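Local coordinates for envelopment polyprotein (Bovine Schmallenberg virus BH80/Germany/2011, PDB 7A56), which probably drives fusion of the viral and host membranes during entry, acting as a class II fusion glycoprotein, here in its trimeric postfusion form, at residues D236-I241 / N314-A319; N240-K245 / V249-I254; G265-Q268 / G273-G276. One frame throughout, in Å; residues are numbered along the deposited sequence.

Interaction 1: residues D236-I241 / N314-A319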
ATOM      1  N   ASP A 236       4.707   3.282   1.562  1.00 23.45           N
ATOM      2  CA  ASP A 236       4.568   1.844   1.776  1.00 27.88           C
ATOM      3  C   ASP A 236       4.471   1.228   0.358  1.00 32.30           C
ATOM      4  O   ASP A 236       3.450   0.793  -0.126  1.00 42.31           O
ATOM      5  CB  ASP A 236       3.364   1.565   2.673  1.00 33.97           C
ATOM      6  CG  ASP A 236       3.196   0.078   2.942  1.00 45.64           C
ATOM      7  OD1 ASP A 236       4.238  -0.616   2.845  1.00 41.09           O
ATOM      8  OD2 ASP A 236       2.060  -0.387   3.219  1.00 50.68           O
ATOM      9  N   SER A 237       5.593   1.224  -0.340  1.00 28.17           N
ATOM     10  CA  SER A 237       5.706   0.969  -1.772  1.00 30.26           C
ATOM     11  C   SER A 237       6.332  -0.405  -2.037  1.00 30.79           C
ATOM     12  O   SER A 237       6.081  -0.992  -3.091  1.00 35.67           O
ATOM     13  CB  SER A 237       6.557   2.077  -2.469  1.00 28.20           C
ATOM     14  OG  SER A 237       7.996   2.166  -2.031  1.00 28.95           O
ATOM     15  N   MET A 238       7.020  -0.947  -1.091  1.00 25.81           N
ATOM     16  CA  MET A 238       7.841  -2.121  -1.404  1.00 22.76           C
ATOM     17  C   MET A 238       7.155  -3.416  -0.948  1.00 22.54           C
ATOM     18  O   MET A 238       6.462  -3.427   0.058  1.00 23.21           O
ATOM     19  CB  MET A 238       9.199  -1.980  -0.727  1.00 23.43           C
ATOM     20  CG  MET A 238      10.032  -0.701  -1.388  1.00 23.04           C
ATOM     21  SD  MET A 238      11.636  -0.773  -0.764  1.00 28.36           S
ATOM     22  CE  MET A 238      12.458  -2.173  -1.620  1.00 26.01           C
ATOM     23  N   PRO A 239       7.346  -4.488  -1.707  1.00 23.24           N
ATOM     24  CA  PRO A 239       6.566  -5.710  -1.489  1.00 24.61           C
ATOM     25  C   PRO A 239       6.974  -6.441  -0.217  1.00 26.72           C
ATOM     26  O   PRO A 239       8.127  -6.407   0.210  1.00 24.71           O
ATOM     27  CB  PRO A 239       6.890  -6.566  -2.728  1.00 23.86           C
ATOM     28  CG  PRO A 239       8.233  -6.117  -3.154  1.00 25.81           C
ATOM     29  CD  PRO A 239       8.162  -4.565  -2.934  1.00 23.36           C
ATOM     30  N   ASN A 240       6.024  -7.163   0.365  1.00 26.92           N
ATOM     31  CA  ASN A 240       6.362  -7.860   1.606  1.00 31.85           C
ATOM     32  C   ASN A 240       7.142  -9.142   1.333  1.00 25.32           C
ATOM     33  O   ASN A 240       8.089  -9.464   2.053  1.00 27.38           O
ATOM     34  CB  ASN A 240       5.093  -8.166   2.386  1.00 44.23           C
ATOM     35  CG  ASN A 240       5.123  -7.515   3.733  1.00 60.68           C
ATOM     36  OD1 ASN A 240       5.105  -6.261   3.853  1.00 61.35           O
ATOM     37  ND2 ASN A 240       5.240  -8.344   4.770  1.00 71.82           N
ATOM     38  N   ILE A 241       6.779  -9.855   0.289  1.00 23.03           N
ATOM     39  CA  ILE A 241       7.471 -11.092  -0.078  1.00 24.61           C
ATOM     40  C   ILE A 241       7.858 -10.985  -1.540  1.00 22.69           C
ATOM     41  O   ILE A 241       7.086 -10.500  -2.364  1.00 23.23           O
ATOM     42  CB  ILE A 241       6.590 -12.337   0.188  1.00 24.94           C
ATOM     43  CG1 ILE A 241       6.467 -12.520   1.707  1.00 29.65           C
ATOM     44  CG2 ILE A 241       7.211 -13.633  -0.450  1.00 24.04           C
ATOM     45  CD1 ILE A 241       5.547 -13.587   2.160  1.00 32.54           C
ATOM     46  N   ASN A 314      10.420  -4.666 -12.718  1.00 37.13           N
ATOM     47  CA  ASN A 314      11.632  -3.977 -13.148  1.00 41.67           C
ATOM     48  C   ASN A 314      11.991  -2.782 -12.279  1.00 37.56           C
ATOM     49  O   ASN A 314      13.136  -2.341 -12.347  1.00 35.07           O
ATOM     50  CB  ASN A 314      11.515  -3.496 -14.586  1.00 53.68           C
ATOM     51  CG  ASN A 314      11.824  -4.579 -15.547  1.00 64.71           C
ATOM     52  OD1 ASN A 314      10.966  -5.008 -16.313  1.00 75.79           O
ATOM     53  ND2 ASN A 314      13.051  -5.086 -15.481  1.00 66.30           N
ATOM     54  N   THR A 315      11.083  -2.294 -11.431  1.00 32.91           N
ATOM     55  CA  THR A 315      11.475  -1.187 -10.555  1.00 30.32           C
ATOM     56  C   THR A 315      12.307  -1.665  -9.385  1.00 29.93           C
ATOM     57  O   THR A 315      12.933  -0.843  -8.708  1.00 27.79           O
ATOM     58  CB  THR A 315      10.247  -0.443 -10.042  1.00 30.25           C
ATOM     59  OG1 THR A 315       9.521  -1.243  -9.089  1.00 30.79           O
ATOM     60  CG2 THR A 315       9.329   0.014 -11.237  1.00 30.90           C
ATOM     61  N   LEU A 316      12.355  -2.989  -9.129  1.00 26.63           N
ATOM     62  CA  LEU A 316      13.104  -3.510  -7.990  1.00 28.39           C
ATOM     63  C   LEU A 316      14.438  -4.062  -8.467  1.00 32.00           C
ATOM     64  O   LEU A 316      14.500  -4.776  -9.477  1.00 34.65           O
ATOM     65  CB  LEU A 316      12.345  -4.649  -7.264  1.00 28.37           C
ATOM     66  CG  LEU A 316      10.964  -4.259  -6.719  1.00 27.38           C
ATOM     67  CD1 LEU A 316      10.103  -5.430  -6.261  1.00 27.82           C
ATOM     68  CD2 LEU A 316      11.078  -3.264  -5.558  1.00 28.97           C
ATOM     69  N   THR A 317      15.484  -3.811  -7.688  1.00 30.10           N
ATOM     70  CA  THR A 317      16.798  -4.357  -7.993  1.00 35.24           C
ATOM     71  C   THR A 317      17.424  -4.814  -6.694  1.00 35.71           C
ATOM     72  O   THR A 317      17.167  -4.258  -5.621  1.00 33.10           O
ATOM     73  CB  THR A 317      17.757  -3.328  -8.668  1.00 39.53           C
ATOM     74  OG1 THR A 317      17.977  -2.216  -7.784  1.00 39.38           O
ATOM     75  CG2 THR A 317      17.206  -2.813  -9.988  1.00 40.42           C
ATOM     76  N   ILE A 318      18.241  -5.842  -6.789  1.00 37.48           N
ATOM     77  CA  ILE A 318      18.955  -6.349  -5.631  1.00 37.07           C
ATOM     78  C   ILE A 318      20.249  -5.569  -5.483  1.00 41.40           C
ATOM     79  O   ILE A 318      21.101  -5.590  -6.380  1.00 44.98           O
ATOM     80  CB  ILE A 318      19.206  -7.871  -5.762  1.00 33.84           C
ATOM     81  CG1 ILE A 318      17.862  -8.545  -5.809  1.00 33.16           C
ATOM     82  CG2 ILE A 318      20.031  -8.310  -4.606  1.00 34.82           C
ATOM     83  CD1 ILE A 318      17.866  -9.951  -6.442  1.00 34.86           C
ATOM     84  N   ALA A 319      20.403  -4.877  -4.341  1.00 41.69           N
ATOM     85  CA  ALA A 319      21.628  -4.180  -3.972  1.00 50.39           C
ATOM     86  C   ALA A 319      22.575  -5.022  -3.115  1.00 65.62           C
ATOM     87  O   ALA A 319      23.797  -4.945  -3.292  1.00 65.90           O
ATOM     88  CB  ALA A 319      21.268  -2.882  -3.243  1.00 44.82           C
TER
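Leu316 meets Met238 and Pro239 through apolar packing alone, and no hydrogen bond runs between 236-241 and 314-319. The leucine points at the other segment from strand 316-318. Its CG lies opposite the carbonyl carbon and beside the backbone N (chi1 -59°), and the two methyls at its end divide the contact unequally: CD1 meets the proline, CD2 both residues. CD1 sits 3.7 Å from CG of Pro239, with CD of the same ring close behind. CD2 leans to the methionine side, 4.3 Å from CE of Met238, while also brushing CD of Pro239. The two neighbours come in differently. Pro239 offers its ring carbons head on, reaching toward the leucine as the leucine reaches toward it. Met238 leaves its backbone across the line of contact, and the bend at chi3 (74°) swings the terminal CE back toward CD2, leaving SD further off. The contact is small, 106 Å² in all, and the nearest CA atoms, those of Met238 and Leu316, stay 8.5 Å apart, too far for the backbones to pair.

Several backbone polar groups of the loop have partners in other parts of the chain. Glu196 OE1 takes the backbone N of both Ser237 and Met238, while Lys192 NZ and the Tyr115 hydroxyl hold the carbonyl oxygens of Met238 and Pro239. The leucine is further enclosed by Val249, Val251 and Lys328, and the methionine by Ala113, Tyr115 and Val326.

What results is plain packing between a loop and strand 316-318, which pairs antiparallel with strand 325-328: the connection from strand 226-231 into strand 241-245 rests on Leu316, in the buried middle of an elongated, beta-rich class II fusion protein.

Interaction 2: residues N240-K245 / V249-I254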
ATOM      1  N   ASN A 240       6.024  -7.163   0.365  1.00 26.92           N
ATOM      2  CA  ASN A 240       6.362  -7.860   1.606  1.00 31.85           C
ATOM      3  C   ASN A 240       7.142  -9.142   1.333  1.00 25.32           C
ATOM      4  O   ASN A 240       8.089  -9.464   2.053  1.00 27.38           O
ATOM      5  CB  ASN A 240       5.093  -8.166   2.386  1.00 44.23           C
ATOM      6  CG  ASN A 240       5.123  -7.515   3.733  1.00 60.68           C
ATOM      7  OD1 ASN A 240       5.105  -6.261   3.853  1.00 61.35           O
ATOM      8  ND2 ASN A 240       5.240  -8.344   4.770  1.00 71.82           N
ATOM      9  N   ILE A 241       6.779  -9.855   0.289  1.00 23.03           N
ATOM     10  CA  ILE A 241       7.471 -11.092  -0.078  1.00 24.61           C
ATOM     11  C   ILE A 241       7.858 -10.985  -1.540  1.00 22.69           C
ATOM     12  O   ILE A 241       7.086 -10.500  -2.364  1.00 23.23           O
ATOM     13  CB  ILE A 241       6.590 -12.337   0.188  1.00 24.94           C
ATOM     14  CG1 ILE A 241       6.467 -12.520   1.707  1.00 29.65           C
ATOM     15  CG2 ILE A 241       7.211 -13.633  -0.450  1.00 24.04           C
ATOM     16  CD1 ILE A 241       5.547 -13.587   2.160  1.00 32.54           C
ATOM     17  N   ILE A 242       9.040 -11.474  -1.864  1.00 19.72           N
ATOM     18  CA  ILE A 242       9.508 -11.490  -3.238  1.00 22.44           C
ATOM     19  C   ILE A 242      10.088 -12.859  -3.579  1.00 26.59           C
ATOM     20  O   ILE A 242      10.511 -13.617  -2.706  1.00 27.44           O
ATOM     21  CB  ILE A 242      10.605 -10.416  -3.470  1.00 22.46           C
ATOM     22  CG1 ILE A 242      11.783 -10.684  -2.512  1.00 25.17           C
ATOM     23  CG2 ILE A 242       9.988  -9.022  -3.323  1.00 19.32           C
ATOM     24  CD1 ILE A 242      13.063  -9.821  -2.821  1.00 28.34           C
ATOM     25  N   ALA A 243      10.210 -13.109  -4.878  1.00 28.10           N
ATOM     26  CA  ALA A 243      10.898 -14.292  -5.349  1.00 29.51           C
ATOM     27  C   ALA A 243      11.980 -13.822  -6.305  1.00 31.75           C
ATOM     28  O   ALA A 243      11.782 -12.866  -7.048  1.00 34.24           O
ATOM     29  CB  ALA A 243       9.933 -15.294  -6.011  1.00 28.54           C
ATOM     30  N   VAL A 244      13.151 -14.429  -6.220  1.00 29.85           N
ATOM     31  CA  VAL A 244      14.337 -13.978  -6.939  1.00 32.87           C
ATOM     32  C   VAL A 244      14.828 -15.113  -7.822  1.00 34.51           C
ATOM     33  O   VAL A 244      15.005 -16.243  -7.337  1.00 32.04           O
ATOM     34  CB  VAL A 244      15.434 -13.513  -5.967  1.00 34.07           C
ATOM     35  CG1 VAL A 244      16.697 -13.160  -6.734  1.00 38.08           C
ATOM     36  CG2 VAL A 244      14.912 -12.261  -5.166  1.00 32.41           C
ATOM     37  N   LYS A 245      15.024 -14.814  -9.113  1.00 36.34           N
ATOM     38  CA  LYS A 245      15.628 -15.759 -10.053  1.00 40.48           C
ATOM     39  C   LYS A 245      16.518 -14.992 -11.020  1.00 43.06           C
ATOM     40  O   LYS A 245      16.058 -14.059 -11.689  1.00 42.51           O
ATOM     41  CB  LYS A 245      14.587 -16.571 -10.842  1.00 41.20           C
ATOM     42  CG  LYS A 245      15.200 -17.528 -11.906  1.00 44.83           C
ATOM     43  CD  LYS A 245      14.178 -18.582 -12.289  1.00 44.76           C
ATOM     44  CE  LYS A 245      14.817 -19.731 -13.053  1.00 48.47           C
ATOM     45  NZ  LYS A 245      15.975 -20.303 -12.312  1.00 50.57           N
ATOM     46  N   VAL A 249      13.679  -9.728  -9.704  1.00 34.69           N
ATOM     47  CA  VAL A 249      12.745  -9.717  -8.585  1.00 33.26           C
ATOM     48  C   VAL A 249      11.340  -9.897  -9.134  1.00 34.03           C
ATOM     49  O   VAL A 249      10.910  -9.132  -9.999  1.00 34.01           O
ATOM     50  CB  VAL A 249      12.871  -8.420  -7.748  1.00 30.62           C
ATOM     51  CG1 VAL A 249      11.989  -8.514  -6.491  1.00 25.31           C
ATOM     52  CG2 VAL A 249      14.300  -8.234  -7.304  1.00 31.91           C
ATOM     53  N   TYR A 250      10.616 -10.912  -8.611  1.00 28.78           N
ATOM     54  CA  TYR A 250       9.247 -11.274  -8.951  1.00 27.66           C
ATOM     55  C   TYR A 250       8.323 -11.065  -7.766  1.00 26.15           C
ATOM     56  O   TYR A 250       8.675 -11.309  -6.601  1.00 29.44           O
ATOM     57  CB  TYR A 250       9.134 -12.769  -9.375  1.00 30.54           C
ATOM     58  CG  TYR A 250       9.961 -13.038 -10.569  1.00 32.08           C
ATOM     59  CD1 TYR A 250      11.335 -13.231 -10.435  1.00 30.42           C
ATOM     60  CD2 TYR A 250       9.405 -13.040 -11.838  1.00 32.26           C
ATOM     61  CE1 TYR A 250      12.127 -13.419 -11.520  1.00 35.22           C
ATOM     62  CE2 TYR A 250      10.216 -13.255 -12.945  1.00 35.31           C
ATOM     63  CZ  TYR A 250      11.562 -13.459 -12.761  1.00 36.83           C
ATOM     64  OH  TYR A 250      12.384 -13.659 -13.820  1.00 39.54           O
ATOM     65  N   VAL A 251       7.117 -10.654  -8.073  1.00 26.25           N
ATOM     66  CA  VAL A 251       6.143 -10.372  -7.041  1.00 25.64           C
ATOM     67  C   VAL A 251       4.827 -11.008  -7.441  1.00 25.86           C
ATOM     68  O   VAL A 251       4.521 -11.168  -8.633  1.00 29.21           O
ATOM     69  CB  VAL A 251       5.942  -8.840  -6.843  1.00 26.50           C
ATOM     70  CG1 VAL A 251       7.260  -8.144  -6.303  1.00 24.86           C
ATOM     71  CG2 VAL A 251       5.534  -8.224  -8.167  1.00 28.93           C
ATOM     72  N   GLY A 252       4.017 -11.291  -6.433  1.00 25.41           N
ATOM     73  CA  GLY A 252       2.689 -11.898  -6.686  1.00 29.49           C
ATOM     74  C   GLY A 252       2.286 -12.856  -5.559  1.00 32.44           C
ATOM     75  O   GLY A 252       2.694 -12.679  -4.420  1.00 33.88           O
ATOM     76  N   ASP A 253       1.492 -13.868  -5.941  1.00 30.85           N
ATOM     77  CA  ASP A 253       0.955 -14.972  -5.116  1.00 37.55           C
ATOM     78  C   ASP A 253       1.990 -15.885  -4.480  1.00 29.37           C
ATOM     79  O   ASP A 253       2.273 -16.939  -5.067  1.00 35.49           O
ATOM     80  CB  ASP A 253       0.053 -15.865  -5.995  1.00 45.03           C
ATOM     81  CG  ASP A 253      -1.427 -15.566  -5.785  1.00 53.44           C
ATOM     82  OD1 ASP A 253      -1.622 -14.596  -5.010  1.00 53.13           O
ATOM     83  OD2 ASP A 253      -2.351 -16.279  -6.338  1.00 52.47           O
ATOM     84  N   ILE A 254       2.691 -15.460  -3.398  1.00 30.70           N
ATOM     85  CA  ILE A 254       3.870 -16.201  -2.912  1.00 26.91           C
ATOM     86  C   ILE A 254       3.678 -16.538  -1.442  1.00 26.32           C
ATOM     87  O   ILE A 254       3.406 -15.655  -0.626  1.00 26.06           O
ATOM     88  CB  ILE A 254       5.205 -15.443  -3.085  1.00 24.89           C
ATOM     89  CG1 ILE A 254       5.517 -15.082  -4.563  1.00 25.28           C
ATOM     90  CG2 ILE A 254       6.364 -16.257  -2.464  1.00 24.21           C
ATOM     91  CD1 ILE A 254       6.661 -13.902  -4.680  1.00 25.03           C
TER
HETATM   92  O   HOH W   1       5.125 -10.348  -3.766  1.00 34.26           O
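Ile254 packs against Ile241 and Ala243 at the end of the contact where the backbones have already stopped pairing. Its CB lies 3.8 Å from CG2 of Ile241. The CG2 branch, opposite the backbone N, comes to 3.4 Å from that same Ile241 CG2, closer than two methyls normally sit; the two side chains run side by side, pointing opposite ways. The other branch starts with CG1 beside the backbone N (chi1 -59°) and runs on extended, carrying CD1 to the backbone of strand 241-245. There the methyl is 3.6 Å from Ala243 N and 3.8 Å from Ala243 CB, and it also lies against the carbonyl carbon of Ile242.

Strands 241-245 and 248-251 form an antiparallel beta hairpin, with Ala243 and Tyr250 as a hydrogen-bonded pair. Ala243 N reaches Tyr250 O at 2.9 Å (166°), and Tyr250 N returns to Ala243 O at 2.8 Å (163°). Next to it, Val244 and Val249 make a non-hydrogen-bonded pair. The Tyr250 ring turns its edge to the carbonyl oxygens of Ala243 and Lys245, which lie near its plane. Strand 187-192 lines the other edge of 241-245, and Lys245 NZ reaches beyond the hairpin to a salt bridge with Glu186.

On the face opposite Ala243 and Tyr250, CG2 of Ile242 lies 3.8 Å from CG1 of Val249 and a little further from CG1 of Val251. Past Val251 the strands diverge, and a water lies between the two backbones: it accepts from Gly252 N at 3.0 Å and sits near Ile241 O, at a separation too short to trust in detail. The chain then bends through an inverse gamma turn centred on Asp253, whose OD2 is hydrogen-bonded to Ser259 OG and Asp256 N of the third subunit.

Interaction 3: residues G265-Q268 / G273-G276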
ATOM      1  N   GLY A 265       5.489 -21.497  -4.242  1.00 23.69           N
ATOM      2  CA  GLY A 265       6.204 -21.751  -2.993  1.00 23.79           C
ATOM      3  C   GLY A 265       5.476 -22.631  -1.967  1.00 26.69           C
ATOM      4  O   GLY A 265       5.715 -22.489  -0.754  1.00 26.46           O
ATOM      5  N   SER A 266       4.560 -23.507  -2.407  1.00 23.88           N
ATOM      6  CA  SER A 266       3.908 -24.454  -1.490  1.00 25.32           C
ATOM      7  C   SER A 266       4.831 -25.581  -1.048  1.00 24.96           C
ATOM      8  O   SER A 266       4.492 -26.330  -0.102  1.00 27.87           O
ATOM      9  CB  SER A 266       2.630 -25.039  -2.130  1.00 27.37           C
ATOM     10  OG  SER A 266       2.949 -25.836  -3.269  1.00 30.82           O
ATOM     11  N   VAL A 267       5.976 -25.759  -1.696  1.00 23.92           N
ATOM     12  CA  VAL A 267       6.991 -26.694  -1.219  1.00 25.59           C
ATOM     13  C   VAL A 267       8.265 -25.903  -0.994  1.00 26.76           C
ATOM     14  O   VAL A 267       8.721 -25.194  -1.913  1.00 28.03           O
ATOM     15  CB  VAL A 267       7.253 -27.841  -2.206  1.00 25.30           C
ATOM     16  CG1 VAL A 267       8.326 -28.783  -1.631  1.00 26.20           C
ATOM     17  CG2 VAL A 267       5.938 -28.668  -2.393  1.00 26.51           C
ATOM     18  N   GLN A 268       8.839 -26.009   0.210  1.00 26.75           N
ATOM     19  CA  GLN A 268       9.834 -25.006   0.636  1.00 28.99           C
ATOM     20  C   GLN A 268      11.059 -25.723   1.178  1.00 30.14           C
ATOM     21  O   GLN A 268      10.964 -26.463   2.159  1.00 31.26           O
ATOM     22  CB  GLN A 268       9.272 -24.053   1.696  1.00 27.18           C
ATOM     23  CG  GLN A 268       7.985 -23.368   1.269  1.00 24.98           C
ATOM     24  CD  GLN A 268       7.274 -22.652   2.408  1.00 25.43           C
ATOM     25  OE1 GLN A 268       7.642 -22.733   3.577  1.00 26.57           O
ATOM     26  NE2 GLN A 268       6.288 -21.893   2.050  1.00 23.22           N
ATOM     27  N   GLY A 273      15.362 -28.258   6.428  1.00 51.63           N
ATOM     28  CA  GLY A 273      14.689 -29.331   5.720  1.00 45.49           C
ATOM     29  C   GLY A 273      13.711 -28.828   4.685  1.00 39.57           C
ATOM     30  O   GLY A 273      13.922 -27.737   4.131  1.00 40.02           O
ATOM     31  N   ILE A 274      12.645 -29.590   4.422  1.00 34.93           N
ATOM     32  CA  ILE A 274      11.611 -29.225   3.464  1.00 37.12           C
ATOM     33  C   ILE A 274      10.264 -29.193   4.168  1.00 35.73           C
ATOM     34  O   ILE A 274       9.996 -29.978   5.088  1.00 35.97           O
ATOM     35  CB  ILE A 274      11.548 -30.193   2.276  1.00 46.34           C
ATOM     36  CG1 ILE A 274      12.927 -30.436   1.721  1.00 51.74           C
ATOM     37  CG2 ILE A 274      10.674 -29.629   1.179  1.00 46.33           C
ATOM     38  CD1 ILE A 274      12.885 -31.334   0.515  1.00 54.71           C
ATOM     39  N   ILE A 275       9.407 -28.283   3.697  1.00 32.74           N
ATOM     40  CA  ILE A 275       8.045 -28.077   4.183  1.00 31.17           C
ATOM     41  C   ILE A 275       7.118 -28.329   3.010  1.00 27.82           C
ATOM     42  O   ILE A 275       7.290 -27.730   1.943  1.00 28.40           O
ATOM     43  CB  ILE A 275       7.836 -26.635   4.716  1.00 32.34           C
ATOM     44  CG1 ILE A 275       8.783 -26.350   5.884  1.00 35.57           C
ATOM     45  CG2 ILE A 275       6.348 -26.429   5.110  1.00 31.84           C
ATOM     46  CD1 ILE A 275       8.703 -24.884   6.432  1.00 37.28           C
ATOM     47  N   GLY A 276       6.109 -29.181   3.209  1.00 27.44           N
ATOM     48  CA  GLY A 276       5.087 -29.294   2.185  1.00 28.34           C
ATOM     49  C   GLY A 276       3.886 -29.947   2.837  1.00 23.58           C
ATOM     50  O   GLY A 276       3.945 -30.336   3.997  1.00 25.65           O
TER
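Gln268 and Ile275 face each other as a hydrogen-bonded antiparallel pair: Gln268 N to Ile275 O is 2.9 Å, and Ile275 N to Gln268 O is 2.8 Å. Their side chains share one face and cross at an angle. The glutamine carries its CG opposite the carbonyl carbon (chi1 -54°) and runs straight from there, which brings the amide back beside its own segment. NE2 donates to Gly265 O at 2.9 Å, nearly along the C=O axis and close to the amide plane, so the preceding loop is tied to this side chain. NE2 also bonds Asp256 O, and OE1 takes Gly258 N; these bonds fix the amide's rotation and leave OE1 3.7 Å from CD1 of Ile275.

On the other face, the CG2 branch of Ile274 is opposite its backbone N and faces the partner strand. It touches Gln268 O at 3.3 Å and CG1 of Val267 at 3.8 Å. Val267 CA makes a C-H...O contact to Ile275 O, and Ile274 CA one to Gln268 O.

Strands 268-270 and 273-275 form a small two-stranded hairpin. Val267, just before it, and Ile274 within it both rest on strand 172-183; Thr121 of the long strand 98-134 bonds Val267 O.

Overall arrangement
Interactions 1 and 2 form one neighbourhood, their centres 9 Å apart, sharing Asn240 and Ile241. Valines of the 248-251 strand continue the packing of the first contact: Leu316 CD1 lies 3.6 Å from Val249 CG1, and Pro239 CG 3.9 Å from Val251 CG1. Interaction 1 is the buried one, purely apolar and without backbone pairing. Interaction 2 is partly buried and adds hairpin hydrogen bonds, a water, and a link to another subunit through Asp253. Interaction 3, partly buried like interaction 2, stands apart, touching neither and centred about 26 Å from the chain's centre. It is also a hairpin pair, but the Gln268 amide bonds back to its own loop, and no other subunit reaches it.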